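Long-range contacts in ADP-dependent (S)-NAD(P)H-hydrate dehydratase (Enterococcus faecalis, PDB 2R3B), which probably catalyses the ADP-dependent dehydration of the S-form of hydrated NADH and NADPH, returning these damaged nucleotides to their working form: residues 65-70 with 282-286; 74-80 with 93-99; 117-123 with 149-153; 140-146 with 165-170; 236-241 with 258-262. One frame throughout, in Å; residues are numbered along the deposited sequence.

Contact 1. Residues 65-70 with 282-286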
# COMPACT_ATOMS: atom_id res chain seq x y z
N GLU B 65 9.30 -7.78 5.99
CA GLU B 65 8.47 -8.52 5.04
C GLU B 65 9.06 -9.94 4.80
O GLU B 65 8.33 -10.92 4.69
CB GLU B 65 8.36 -7.73 3.72
CG GLU B 65 7.38 -8.37 2.72
CD GLU B 65 6.82 -7.41 1.67
OE1 GLU B 65 7.50 -6.38 1.40
OE2 GLU B 65 5.71 -7.71 1.13
N ALA B 66 10.39 -10.02 4.69
CA ALA B 66 11.09 -11.29 4.49
C ALA B 66 10.85 -12.22 5.68
O ALA B 66 10.54 -13.41 5.53
CB ALA B 66 12.62 -11.03 4.31
N CYS B 67 10.98 -11.67 6.88
CA CYS B 67 10.81 -12.48 8.10
C CYS B 67 9.40 -13.06 8.26
O CYS B 67 9.23 -14.27 8.47
CB CYS B 67 11.21 -11.64 9.31
SG CYS B 67 11.29 -12.53 10.87
N ILE B 68 8.39 -12.21 8.09
CA ILE B 68 7.00 -12.64 8.15
C ILE B 68 6.72 -13.68 7.10
O ILE B 68 6.21 -14.76 7.41
CB ILE B 68 6.06 -11.46 7.94
CG1 ILE B 68 6.21 -10.49 9.12
CG2 ILE B 68 4.60 -11.93 7.80
CD1 ILE B 68 5.61 -9.16 8.83
N ASN B 69 7.09 -13.39 5.86
CA ASN B 69 6.82 -14.32 4.77
C ASN B 69 7.61 -15.65 4.85
O ASN B 69 7.21 -16.64 4.25
CB ASN B 69 7.12 -13.65 3.44
CG ASN B 69 5.95 -12.89 2.91
OD1 ASN B 69 5.02 -13.51 2.38
ND2 ASN B 69 5.98 -11.56 3.02
N SER B 70 8.72 -15.67 5.59
CA SER B 70 9.52 -16.88 5.78
C SER B 70 8.87 -17.85 6.79
O SER B 70 9.26 -19.03 6.85
CB SER B 70 10.92 -16.52 6.28
OG SER B 70 10.88 -16.25 7.65
N SER B 282 10.76 -11.83 -1.10
CA SER B 282 9.98 -12.10 0.13
C SER B 282 8.57 -12.64 -0.16
O SER B 282 8.09 -13.58 0.50
CB SER B 282 9.91 -10.81 0.97
OG SER B 282 11.26 -10.45 1.36
N GLN B 283 7.88 -12.03 -1.12
CA GLN B 283 6.49 -12.39 -1.40
C GLN B 283 6.38 -13.81 -1.97
O GLN B 283 5.38 -14.47 -1.82
CB GLN B 283 5.87 -11.35 -2.34
CG GLN B 283 5.62 -10.03 -1.60
CD GLN B 283 5.56 -8.78 -2.48
OE1 GLN B 283 5.69 -8.83 -3.73
NE2 GLN B 283 5.42 -7.62 -1.81
N ALA B 284 7.46 -14.29 -2.57
CA ALA B 284 7.54 -15.66 -3.12
C ALA B 284 7.86 -16.74 -2.10
O ALA B 284 7.72 -17.94 -2.39
CB ALA B 284 8.55 -15.72 -4.23
N LEU B 285 8.26 -16.35 -0.88
CA LEU B 285 8.68 -17.34 0.10
C LEU B 285 7.65 -18.42 0.41
O LEU B 285 8.01 -19.61 0.41
CB LEU B 285 9.15 -16.69 1.39
CG LEU B 285 10.51 -16.00 1.25
CD1 LEU B 285 10.72 -15.05 2.44
CD2 LEU B 285 11.71 -17.01 1.07
N PRO B 286 6.40 -18.05 0.70
CA PRO B 286 5.44 -19.11 1.07
C PRO B 286 5.24 -20.21 0.01
O PRO B 286 5.16 -21.39 0.37
CB PRO B 286 4.16 -18.34 1.35
CG PRO B 286 4.65 -16.94 1.75
CD PRO B 286 5.82 -16.70 0.86
O HOH W 1 3.58 -13.59 0.15
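With CG trans to the backbone N (chi1 -174°) and the chain stretched out beyond it, Glu65 sends its carboxylate across to the amide of Gln283, whose own chain, extended past CG, brings its end nearer. Gln283 NE2 donates to Glu65 OE2 over 3.0 Å, almost straight at the hydrogen. The amide keeps the bond in its own plane, but the carboxylate is turned 68° from that plane and receives the N-H from above. The other oxygen, Glu65 OE1, forms a salt bridge with Arg90, which probably keeps the group charged.

Asn69 is the knob of this interface, set among Ser282, Gln283, Leu285 and Pro286. Its amide rotation is fixed at both ends. Asn69 ND2 turns back to Glu65 O at 3.0 Å, and that carbonyl also takes the helical N-H of Asn69 on the opposite face of its plane. Asn69 OD1 accepts from a water, 2.7 Å away, that also donates to Gln283 O.

The hole for this knob belongs to helix 278-292, whose segment here runs nearly parallel to that of helix 57-70, with axes 7.9 Å from each other. Small residues permit a close approach, Ala66 CA and Ser282 CA being 4.6 Å apart and Ser282 OG resting against Ala66 CB at 3.3 Å. Leu285 CD1 lies 3.5 Å from Ala66 O. Helix 233-247 packs against Ala66, Ser282 and Leu285 through Thr236 and Ile240. At the Pro286 end, where the helix is kinked, Leu277 of a second subunit packs on Asn69 and Asp273 of that subunit on Pro286.

Contact 2. Residues 74-80 with 93-99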
# COMPACT_ATOMS: atom_id res chain seq x y z
N LEU B 74 6.22 -14.90 15.35
CA LEU B 74 5.93 -13.56 15.81
C LEU B 74 7.10 -12.66 15.49
O LEU B 74 8.23 -13.07 15.68
CB LEU B 74 5.68 -13.55 17.32
CG LEU B 74 4.33 -14.08 17.79
CD1 LEU B 74 4.30 -14.08 19.31
CD2 LEU B 74 3.14 -13.27 17.23
N THR B 75 6.83 -11.47 14.96
CA THR B 75 7.89 -10.55 14.54
C THR B 75 7.64 -9.20 15.20
O THR B 75 6.55 -8.63 15.05
CB THR B 75 7.96 -10.39 12.99
OG1 THR B 75 8.29 -11.66 12.39
CG2 THR B 75 9.03 -9.38 12.54
N THR B 76 8.67 -8.70 15.89
CA THR B 76 8.64 -7.35 16.47
C THR B 76 9.77 -6.55 15.86
O THR B 76 10.89 -7.08 15.70
CB THR B 76 8.80 -7.38 18.00
OG1 THR B 76 7.83 -8.26 18.53
CG2 THR B 76 8.58 -5.99 18.61
N VAL B 77 9.50 -5.28 15.55
CA VAL B 77 10.49 -4.42 14.94
C VAL B 77 10.79 -3.26 15.88
O VAL B 77 9.89 -2.50 16.24
CB VAL B 77 10.06 -3.91 13.56
CG1 VAL B 77 11.22 -3.18 12.83
CG2 VAL B 77 9.58 -5.10 12.66
N ILE B 78 12.06 -3.12 16.25
CA ILE B 78 12.55 -1.91 16.94
C ILE B 78 13.19 -1.01 15.90
O ILE B 78 14.20 -1.36 15.29
CB ILE B 78 13.60 -2.25 18.03
CG1 ILE B 78 13.04 -3.21 19.08
CG2 ILE B 78 14.19 -0.94 18.67
CD1 ILE B 78 14.16 -3.82 19.97
N THR B 79 12.55 0.11 15.63
CA THR B 79 12.90 0.99 14.55
C THR B 79 12.44 2.38 14.89
O THR B 79 11.63 2.56 15.77
CB THR B 79 12.29 0.54 13.21
OG1 THR B 79 12.80 1.37 12.16
CG2 THR B 79 10.75 0.65 13.19
N ASP B 80 12.97 3.40 14.23
CA ASP B 80 12.48 4.75 14.53
C ASP B 80 10.97 4.83 14.34
O ASP B 80 10.39 4.32 13.37
CB ASP B 80 13.17 5.79 13.66
CG ASP B 80 13.06 7.18 14.22
OD1 ASP B 80 11.98 7.81 14.07
OD2 ASP B 80 14.07 7.67 14.79
N GLU B 93 1.35 -7.62 10.19
CA GLU B 93 1.65 -8.70 11.08
C GLU B 93 2.70 -8.32 12.15
O GLU B 93 2.75 -8.93 13.20
CB GLU B 93 2.19 -9.88 10.28
CG GLU B 93 1.19 -10.46 9.31
CD GLU B 93 1.16 -9.80 7.97
OE1 GLU B 93 1.93 -8.83 7.72
OE2 GLU B 93 0.30 -10.27 7.16
N ALA B 94 3.53 -7.34 11.86
CA ALA B 94 4.66 -6.98 12.70
C ALA B 94 4.23 -6.10 13.85
O ALA B 94 3.42 -5.17 13.66
CB ALA B 94 5.70 -6.19 11.90
N MSE B 95 4.81 -6.34 15.02
CA MSE B 95 4.64 -5.43 16.15
C MSE B 95 5.80 -4.39 16.13
O MSE B 95 6.87 -4.65 15.52
CB MSE B 95 4.52 -6.26 17.43
CG MSE B 95 3.32 -7.31 17.34
SE MSE B 95 3.48 -8.45 18.83
CE MSE B 95 4.75 -9.73 17.99
N VAL B 96 5.57 -3.21 16.70
CA VAL B 96 6.53 -2.10 16.54
C VAL B 96 6.89 -1.44 17.87
O VAL B 96 6.02 -1.15 18.69
CB VAL B 96 6.08 -1.03 15.54
CG1 VAL B 96 6.03 -1.59 14.10
CG2 VAL B 96 4.73 -0.39 15.93
N VAL B 97 8.18 -1.18 18.03
CA VAL B 97 8.71 -0.53 19.21
C VAL B 97 9.67 0.54 18.72
O VAL B 97 10.47 0.29 17.82
CB VAL B 97 9.41 -1.54 20.13
CG1 VAL B 97 10.07 -0.84 21.37
CG2 VAL B 97 8.39 -2.66 20.56
N GLY B 98 9.56 1.74 19.26
CA GLY B 98 10.50 2.83 18.91
C GLY B 98 11.82 2.76 19.66
O GLY B 98 11.95 2.17 20.73
N PHE B 99 12.83 3.36 19.08
CA PHE B 99 14.15 3.41 19.71
C PHE B 99 14.16 4.09 21.06
O PHE B 99 15.04 3.80 21.90
CB PHE B 99 15.12 4.17 18.82
CG PHE B 99 15.54 3.45 17.58
CD1 PHE B 99 15.91 2.12 17.59
CD2 PHE B 99 15.68 4.15 16.40
CE1 PHE B 99 16.33 1.48 16.43
CE2 PHE B 99 16.12 3.51 15.25
CZ PHE B 99 16.42 2.18 15.28
O HOH W 2 4.00 -11.09 14.14
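Ile78 and Val97 stand side by side and point the same way, with Ile78 CG1 4.1 Å from Val97 CB. The other branch, Ile78 CG2, is trans to the backbone N (chi1 -58° for CG1) and meets Phe99 CD1 at 3.7 Å. The Phe99 ring lies flat over the backbone between Thr79 and Asp80, with Thr79 C over its centre. Further along the face that bears Ile78 and Val97, the selenomethionine at Met95 bends at its last torsion and lays CE 3.5 Å from Thr76 OG1 and 4.0 Å from Leu74 CD2. Val77 CG2 touches Ala94 CB on the reverse face, which helices 57-70 and 84-90 cover.

Between the two faces runs a parallel ladder: Met95 N to Thr75 O, Val77 N to Met95 O at 2.7 Å, Val97 N to Val77 O, and Thr79 N to Val97 O at 3.0 Å. The last N-H comes almost head-on to its carbonyl (C=O...N 171°). Where the strands begin, a water accepts from Thr75 N and donates to Glu93 O. At the far end Thr79 OG1 is tied to Gly51, and Asp80 forms a salt bridge with Arg54. The parallel ladder, with helix 84-90 connecting its two strands, makes this a beta-alpha-beta unit, and 95-97 is the outermost strand on this side of the chain's ribokinase-like sheet.

Contact 3. Residues 117-123 with 149-153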
# COMPACT_ATOMS: atom_id res chain seq x y z
N ILE B 117 20.06 -7.38 14.09
CA ILE B 117 20.39 -5.97 14.23
C ILE B 117 21.24 -5.49 13.05
O ILE B 117 22.24 -6.13 12.67
CB ILE B 117 21.08 -5.66 15.59
CG1 ILE B 117 21.26 -4.12 15.76
CG2 ILE B 117 22.38 -6.47 15.75
CD1 ILE B 117 21.47 -3.69 17.22
N GLY B 118 20.80 -4.39 12.43
CA GLY B 118 21.64 -3.70 11.46
C GLY B 118 21.06 -3.12 10.19
O GLY B 118 21.60 -2.12 9.71
N PRO B 119 20.01 -3.74 9.60
CA PRO B 119 19.45 -3.16 8.37
C PRO B 119 19.00 -1.70 8.52
O PRO B 119 18.17 -1.40 9.35
CB PRO B 119 18.24 -4.06 8.06
CG PRO B 119 18.54 -5.35 8.72
CD PRO B 119 19.30 -4.99 9.98
N GLY B 120 19.60 -0.81 7.75
CA GLY B 120 19.29 0.61 7.83
C GLY B 120 19.60 1.25 9.18
O GLY B 120 19.07 2.32 9.51
N LEU B 121 20.44 0.62 10.00
CA LEU B 121 20.62 1.15 11.36
C LEU B 121 21.42 2.44 11.37
O LEU B 121 21.26 3.29 12.27
CB LEU B 121 21.31 0.11 12.25
CG LEU B 121 21.56 0.47 13.71
CD1 LEU B 121 20.30 0.55 14.56
CD2 LEU B 121 22.58 -0.56 14.25
N GLY B 122 22.30 2.60 10.40
CA GLY B 122 23.15 3.79 10.38
C GLY B 122 24.28 3.69 11.39
O GLY B 122 24.56 2.62 11.93
N LEU B 123 24.92 4.83 11.67
CA LEU B 123 26.19 4.84 12.39
C LEU B 123 26.20 5.85 13.53
O LEU B 123 27.22 6.01 14.19
CB LEU B 123 27.31 5.18 11.41
CG LEU B 123 27.57 4.16 10.30
CD1 LEU B 123 28.43 4.77 9.20
CD2 LEU B 123 28.20 2.83 10.81
N SER B 149 25.57 -1.95 8.86
CA SER B 149 26.28 -1.00 9.71
C SER B 149 26.52 -1.46 11.14
O SER B 149 27.41 -0.92 11.80
CB SER B 149 25.54 0.36 9.71
OG SER B 149 24.33 0.30 10.46
N ALA B 150 25.79 -2.47 11.62
CA ALA B 150 26.01 -3.02 12.94
C ALA B 150 27.37 -3.77 12.94
O ALA B 150 28.05 -3.81 13.96
CB ALA B 150 24.85 -3.93 13.39
N ILE B 151 27.78 -4.30 11.80
CA ILE B 151 29.10 -4.95 11.70
C ILE B 151 30.20 -3.88 11.82
O ILE B 151 31.17 -4.04 12.57
CB ILE B 151 29.28 -5.71 10.37
CG1 ILE B 151 28.20 -6.78 10.21
CG2 ILE B 151 30.69 -6.41 10.33
CD1 ILE B 151 28.19 -7.46 8.86
N THR B 152 30.03 -2.79 11.09
CA THR B 152 30.95 -1.67 11.15
C THR B 152 31.06 -1.11 12.56
O THR B 152 32.17 -0.87 13.05
CB THR B 152 30.54 -0.58 10.18
OG1 THR B 152 30.56 -1.10 8.86
CG2 THR B 152 31.49 0.64 10.25
N LEU B 153 29.93 -0.87 13.22
CA LEU B 153 29.95 -0.39 14.61
C LEU B 153 30.58 -1.40 15.56
O LEU B 153 31.28 -1.04 16.53
CB LEU B 153 28.53 -0.08 15.09
CG LEU B 153 27.85 1.12 14.42
CD1 LEU B 153 26.43 1.31 14.98
CD2 LEU B 153 28.67 2.42 14.51
O HOH W 3 23.09 -1.24 7.61
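Ser149 OG donates to Gly122 O over 2.8 Å, reaching the carbonyl 31° out of its plane. The hydroxyl is placed there by a chi1 of 73°, which tucks OG between its own backbone N and carbonyl carbon, and Leu121 CB lies against it at 3.5 Å. Beside the polar pair, Leu123 reaches across with one methyl: CD2 meets both Ser149 CB and Leu153 CD2 at 3.8 Å and also touches Thr152 CG2. Deeper in, Ala150 CB rests 3.8 Å from Gly118 CA, a close approach to a residue without a side chain, and 3.5 Å from Ile117 O.

A second shell sets the loop's shape. Gly118 to Leu121 form a type II turn closed by Leu121 N to Gly118 O, and a water donates to Gly118 O while accepting from Ser149 N at the first turn of the helix. Gly122 is predicted to bind the hydrated nicotinamide nucleotide, so Ser149 is well placed to position that residue's backbone. The loop leads from strand 114-117 into helix 125-137, whose Ala127 packs on Leu121 and Leu153; Pro119 faces helix 57-70, and Ile151 joins helix 149-156 to strand 143-147 and helix 173-180.

Contact 4. Residues 140-146 with 165-170. With EDO (1,2-ethanediol), chain P; EDO (1,2-ethanediol), chain O.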
# COMPACT_ATOMS: atom_id res chain seq x y z
N LYS B 140 22.57 -16.51 26.07
CA LYS B 140 23.31 -17.56 25.41
C LYS B 140 22.47 -18.30 24.38
O LYS B 140 22.97 -18.65 23.32
CB LYS B 140 23.85 -18.55 26.44
CG LYS B 140 24.86 -19.52 25.88
CD LYS B 140 25.41 -20.42 26.99
CE LYS B 140 26.22 -21.58 26.42
NZ LYS B 140 27.50 -21.13 25.78
N GLN B 141 21.22 -18.54 24.71
CA GLN B 141 20.36 -19.34 23.83
C GLN B 141 19.78 -18.59 22.61
O GLN B 141 19.15 -19.21 21.75
CB GLN B 141 19.22 -19.97 24.61
CG GLN B 141 18.03 -19.06 24.94
CD GLN B 141 18.32 -18.04 26.00
OE1 GLN B 141 19.35 -18.10 26.68
NE2 GLN B 141 17.41 -17.07 26.16
N GLN B 142 19.96 -17.29 22.57
CA GLN B 142 19.40 -16.47 21.50
C GLN B 142 20.35 -16.40 20.30
O GLN B 142 21.54 -16.14 20.45
CB GLN B 142 19.18 -15.04 21.99
CG GLN B 142 18.12 -14.87 23.04
CD GLN B 142 18.03 -13.45 23.50
OE1 GLN B 142 19.06 -12.81 23.80
NE2 GLN B 142 16.79 -12.94 23.58
N TRP B 143 19.81 -16.55 19.10
CA TRP B 143 20.56 -16.25 17.89
C TRP B 143 20.64 -14.74 17.74
O TRP B 143 19.65 -14.04 17.94
CB TRP B 143 19.87 -16.85 16.68
CG TRP B 143 19.93 -18.34 16.61
CD1 TRP B 143 18.97 -19.22 16.95
CD2 TRP B 143 21.02 -19.10 16.13
NE1 TRP B 143 19.40 -20.49 16.73
CE2 TRP B 143 20.65 -20.45 16.20
CE3 TRP B 143 22.27 -18.77 15.59
CZ2 TRP B 143 21.49 -21.47 15.78
CZ3 TRP B 143 23.10 -19.78 15.18
CH2 TRP B 143 22.71 -21.11 15.27
N LEU B 144 21.81 -14.23 17.37
CA LEU B 144 22.03 -12.82 17.17
C LEU B 144 22.68 -12.64 15.81
O LEU B 144 23.83 -13.06 15.63
CB LEU B 144 22.93 -12.25 18.27
CG LEU B 144 23.40 -10.80 18.13
CD1 LEU B 144 22.21 -9.85 17.98
CD2 LEU B 144 24.27 -10.35 19.31
N ILE B 145 21.98 -12.00 14.87
CA ILE B 145 22.50 -11.75 13.52
C ILE B 145 22.91 -10.29 13.45
O ILE B 145 22.11 -9.40 13.73
CB ILE B 145 21.46 -12.04 12.45
CG1 ILE B 145 20.89 -13.45 12.65
CG2 ILE B 145 22.06 -11.81 11.03
CD1 ILE B 145 19.50 -13.60 12.03
N ILE B 146 24.17 -10.04 13.13
CA ILE B 146 24.75 -8.69 13.08
C ILE B 146 25.05 -8.42 11.61
O ILE B 146 25.87 -9.09 11.01
CB ILE B 146 26.02 -8.61 13.93
CG1 ILE B 146 25.70 -8.98 15.38
CG2 ILE B 146 26.67 -7.19 13.85
CD1 ILE B 146 26.92 -9.01 16.32
N GLU B 165 29.00 -18.33 19.79
CA GLU B 165 28.57 -19.50 19.04
C GLU B 165 27.21 -19.32 18.36
O GLU B 165 26.97 -19.93 17.30
CB GLU B 165 28.53 -20.74 19.94
CG GLU B 165 27.53 -20.72 21.07
CD GLU B 165 28.00 -20.06 22.40
OE1 GLU B 165 29.02 -19.31 22.48
OE2 GLU B 165 27.30 -20.29 23.41
N LYS B 166 26.33 -18.49 18.92
CA LYS B 166 25.08 -18.20 18.22
C LYS B 166 25.03 -16.79 17.61
O LYS B 166 23.95 -16.29 17.30
CB LYS B 166 23.85 -18.46 19.08
CG LYS B 166 23.48 -19.97 19.20
CD LYS B 166 22.17 -20.12 19.94
CE LYS B 166 21.64 -21.48 19.90
NZ LYS B 166 22.66 -22.41 20.44
N VAL B 167 26.19 -16.18 17.40
CA VAL B 167 26.26 -14.93 16.64
C VAL B 167 26.52 -15.27 15.18
O VAL B 167 27.35 -16.18 14.86
CB VAL B 167 27.31 -13.98 17.17
CG1 VAL B 167 27.33 -12.65 16.36
CG2 VAL B 167 27.06 -13.71 18.68
N VAL B 168 25.79 -14.58 14.30
CA VAL B 168 25.91 -14.74 12.83
C VAL B 168 26.23 -13.35 12.29
O VAL B 168 25.43 -12.42 12.44
CB VAL B 168 24.63 -15.27 12.19
CG1 VAL B 168 24.80 -15.47 10.66
CG2 VAL B 168 24.13 -16.53 12.89
N PHE B 169 27.40 -13.17 11.67
CA PHE B 169 27.71 -11.93 10.95
C PHE B 169 27.41 -12.11 9.48
O PHE B 169 27.71 -13.16 8.91
CB PHE B 169 29.18 -11.53 11.07
CG PHE B 169 29.61 -11.16 12.45
CD1 PHE B 169 30.09 -12.13 13.32
CD2 PHE B 169 29.55 -9.85 12.89
CE1 PHE B 169 30.52 -11.80 14.59
CE2 PHE B 169 29.99 -9.51 14.14
CZ PHE B 169 30.47 -10.48 15.01
N THR B 170 26.81 -11.10 8.85
CA THR B 170 26.52 -11.18 7.42
C THR B 170 27.19 -10.08 6.57
O THR B 170 26.50 -9.28 5.94
CB THR B 170 25.01 -11.13 7.22
OG1 THR B 170 24.50 -9.94 7.82
CG2 THR B 170 24.32 -12.33 7.89
C1 EDO P . 25.52 -22.66 17.73
O1 EDO P . 24.61 -23.49 18.48
C2 EDO P . 26.18 -23.44 16.60
O2 EDO P . 25.23 -24.25 15.88
C1 EDO O . 29.97 -20.75 15.39
O1 EDO O . 29.09 -21.54 16.19
C2 EDO O . 30.05 -21.33 13.99
O2 EDO O . 29.84 -22.76 14.12
O HOH W 4 24.54 -21.12 22.69
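Ile146 CD1 touches both Val167 CG1 at 3.7 Å and Phe169 CE2 at 3.8 Å, and marks the tight half of this contact. Ile146 and Phe169 lie side by side, pointing the same way. The other face of the strands carries Ile145 beside Val168, with Ile145 CG2 against Thr170 CG2; helix 233-247 packs there through Ile241. Four backbone bonds hold the parallel pair in register: Leu144 N to Lys166 O, Val168 N to Leu144 O at 2.8 Å, Ile146 N to Val168 O, and Thr170 N to Ile146 O. Strand 143-147, helix 149-156 and strand 167-170 form a beta-alpha-beta unit in the middle of the sheet.

Trp143 and Lys166 form the boundary of the tight part. Lys166 runs at about a right angle over one face of the Trp143 indole, its CG 3.9 Å from the centroid of the six-membered ring in a CH-pi contact. Its ammonium, too distant for more than a weak cation-pi attraction, belongs to the loose solvent side with Lys140 and Glu165. There Lys166 NZ donates to O1 of an ethanediol, 3.0 Å away, and to a water shared with Lys140 O and Glu165 OE2. A second ethanediol donates to Glu165 O; both probably come from the crystallisation liquor. Glu165 turns its carboxylate back by a bend at chi2 (-86°) into a salt bridge with Lys140 that is modelled improbably short, its detail doubtful. Lys140 beside it, and Lys166 through the water, would favour an ionised Glu165, while the indole uses the aliphatic part of Lys166 and leaves its charge to the solvent side.

Contact 5. Residues 236-241 with 258-262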
# COMPACT_ATOMS: atom_id res chain seq x y z
N THR B 236 16.71 -8.11 2.80
CA THR B 236 15.83 -9.25 2.57
C THR B 236 16.44 -10.57 3.04
O THR B 236 15.78 -11.35 3.79
CB THR B 236 15.38 -9.29 1.11
OG1 THR B 236 14.67 -8.06 0.84
CG2 THR B 236 14.44 -10.47 0.85
N LEU B 237 17.68 -10.82 2.63
CA LEU B 237 18.37 -12.03 3.07
C LEU B 237 18.44 -12.13 4.59
O LEU B 237 18.21 -13.20 5.15
CB LEU B 237 19.79 -12.06 2.52
CG LEU B 237 20.66 -13.20 3.03
CD1 LEU B 237 20.05 -14.62 2.74
CD2 LEU B 237 22.07 -13.04 2.47
N ALA B 238 18.78 -11.02 5.24
CA ALA B 238 18.93 -11.00 6.70
C ALA B 238 17.63 -11.40 7.35
O ALA B 238 17.62 -12.17 8.33
CB ALA B 238 19.39 -9.62 7.19
N GLY B 239 16.50 -10.92 6.82
CA GLY B 239 15.21 -11.29 7.33
C GLY B 239 14.83 -12.75 7.16
O GLY B 239 14.19 -13.34 8.03
N ILE B 240 15.19 -13.31 6.02
CA ILE B 240 15.03 -14.74 5.77
C ILE B 240 15.87 -15.57 6.73
O ILE B 240 15.37 -16.58 7.27
CB ILE B 240 15.39 -15.13 4.32
CG1 ILE B 240 14.50 -14.40 3.32
CG2 ILE B 240 15.18 -16.65 4.14
CD1 ILE B 240 14.87 -14.52 1.82
N ILE B 241 17.12 -15.16 6.95
CA ILE B 241 17.98 -15.88 7.90
C ILE B 241 17.32 -15.87 9.27
O ILE B 241 17.18 -16.91 9.94
CB ILE B 241 19.42 -15.31 7.95
CG1 ILE B 241 20.14 -15.57 6.61
CG2 ILE B 241 20.21 -15.90 9.19
CD1 ILE B 241 21.49 -14.77 6.44
N ALA B 258 18.56 -20.75 4.16
CA ALA B 258 18.13 -19.37 3.95
C ALA B 258 18.87 -18.68 2.81
O ALA B 258 18.27 -18.06 1.92
CB ALA B 258 18.28 -18.56 5.30
N VAL B 259 20.20 -18.77 2.84
CA VAL B 259 21.04 -18.16 1.81
C VAL B 259 20.73 -18.76 0.45
O VAL B 259 20.61 -18.05 -0.55
CB VAL B 259 22.54 -18.35 2.18
CG1 VAL B 259 23.51 -18.00 0.99
CG2 VAL B 259 22.86 -17.54 3.42
N TYR B 260 20.58 -20.09 0.39
CA TYR B 260 20.27 -20.75 -0.87
C TYR B 260 18.90 -20.36 -1.42
O TYR B 260 18.75 -20.10 -2.62
CB TYR B 260 20.33 -22.29 -0.70
CG TYR B 260 20.17 -22.98 -2.05
CD1 TYR B 260 21.23 -22.99 -2.98
CD2 TYR B 260 18.96 -23.52 -2.44
CE1 TYR B 260 21.07 -23.58 -4.23
CE2 TYR B 260 18.81 -24.11 -3.70
CZ TYR B 260 19.86 -24.13 -4.58
OH TYR B 260 19.68 -24.72 -5.82
N LEU B 261 17.89 -20.36 -0.57
CA LEU B 261 16.54 -20.04 -1.02
C LEU B 261 16.48 -18.62 -1.54
O LEU B 261 15.86 -18.38 -2.57
CB LEU B 261 15.53 -20.18 0.14
CG LEU B 261 14.06 -19.99 -0.21
CD1 LEU B 261 13.66 -20.92 -1.34
CD2 LEU B 261 13.18 -20.15 1.07
N HIS B 262 17.09 -17.68 -0.82
CA HIS B 262 17.14 -16.28 -1.27
C HIS B 262 17.64 -16.15 -2.73
O HIS B 262 17.03 -15.48 -3.53
CB HIS B 262 18.02 -15.51 -0.29
CG HIS B 262 18.31 -14.09 -0.65
ND1 HIS B 262 19.55 -13.68 -1.11
CD2 HIS B 262 17.57 -12.95 -0.51
CE1 HIS B 262 19.55 -12.37 -1.29
NE2 HIS B 262 18.36 -11.91 -0.93
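The aromatic contact comes first: Leu237 CB stands over the centre of the His262 imidazole, 3.7 Å from its centroid and 8° off the ring normal, a CH-pi contact made squarely on the face. His262 CG lies trans to the backbone N (chi1 174°), which swings the ring across to helix 233-247, where it meets the leucine side chain at about a right angle. Two more aliphatic groups reach the ring near its plane, at the edge: Ile240 CD1 is 3.9 Å from His262 CD2, and Thr236 CG2 lies a little farther from the same carbon. One face and one edge are thus packed by a single helix.

Aliphatic contacts extend the interface. At the other end of the segments Ala258 CB points into the junction of Ile240 and Ile241, touching Ile240 CG2 and Ile241 CG1 at 3.8 Å each. The small alanine lets the backbones draw together here, Ile241 CA and Ala258 CA being 5.3 Å apart. Between the two ends, Leu237 CD1 approaches Val259 CG2 at 4.1 Å.

These are the consecutive helices 233-247 and 252-269 of the ribokinase-like fold, and their short segments run at 135° to each other with axes 9.1 Å apart. The first turn of helix 233-247 holds Gly234 and Asp235, predicted to bind AMP and the hydrated nucleotide respectively; the run Gly232 to Asp235 is consistent with the superfamily's anion-hole motif.

Hydrogen bonds play no part between the two segments. The polar ends find partners at or just before the start of helix 233-247: Thr236 OG1 bonds to Gly232 O, and His262 NE2 makes a weak bond to Thr233 O.

Contacts 2 and 4 lie in one sheet, their centres about 19 Å apart, each a beta-alpha-beta pair of parallel strands: contact 2 at its outer end, contact 4 near the middle. Contact 3 interlocks with contact 4 along the chain, because helix 149-156 joins the two strands of contact 4. Contacts 1 and 5 are helix-helix contacts between neighbouring helices, centres about 9 Å apart, touching where Ala66 and Ser282 meet Thr236. Contact 1 closes a chain loop that encloses the other four and touches contact 2 through Cys67 and Ile68; both face a second subunit. Ile241 packs on Ile145 and Thr170, joining contact 5 to contact 4. Of the predicted nucleotide-binding residues, Gly122 lies in contact 3, and Gly234 and Asp235 directly precede contact 5.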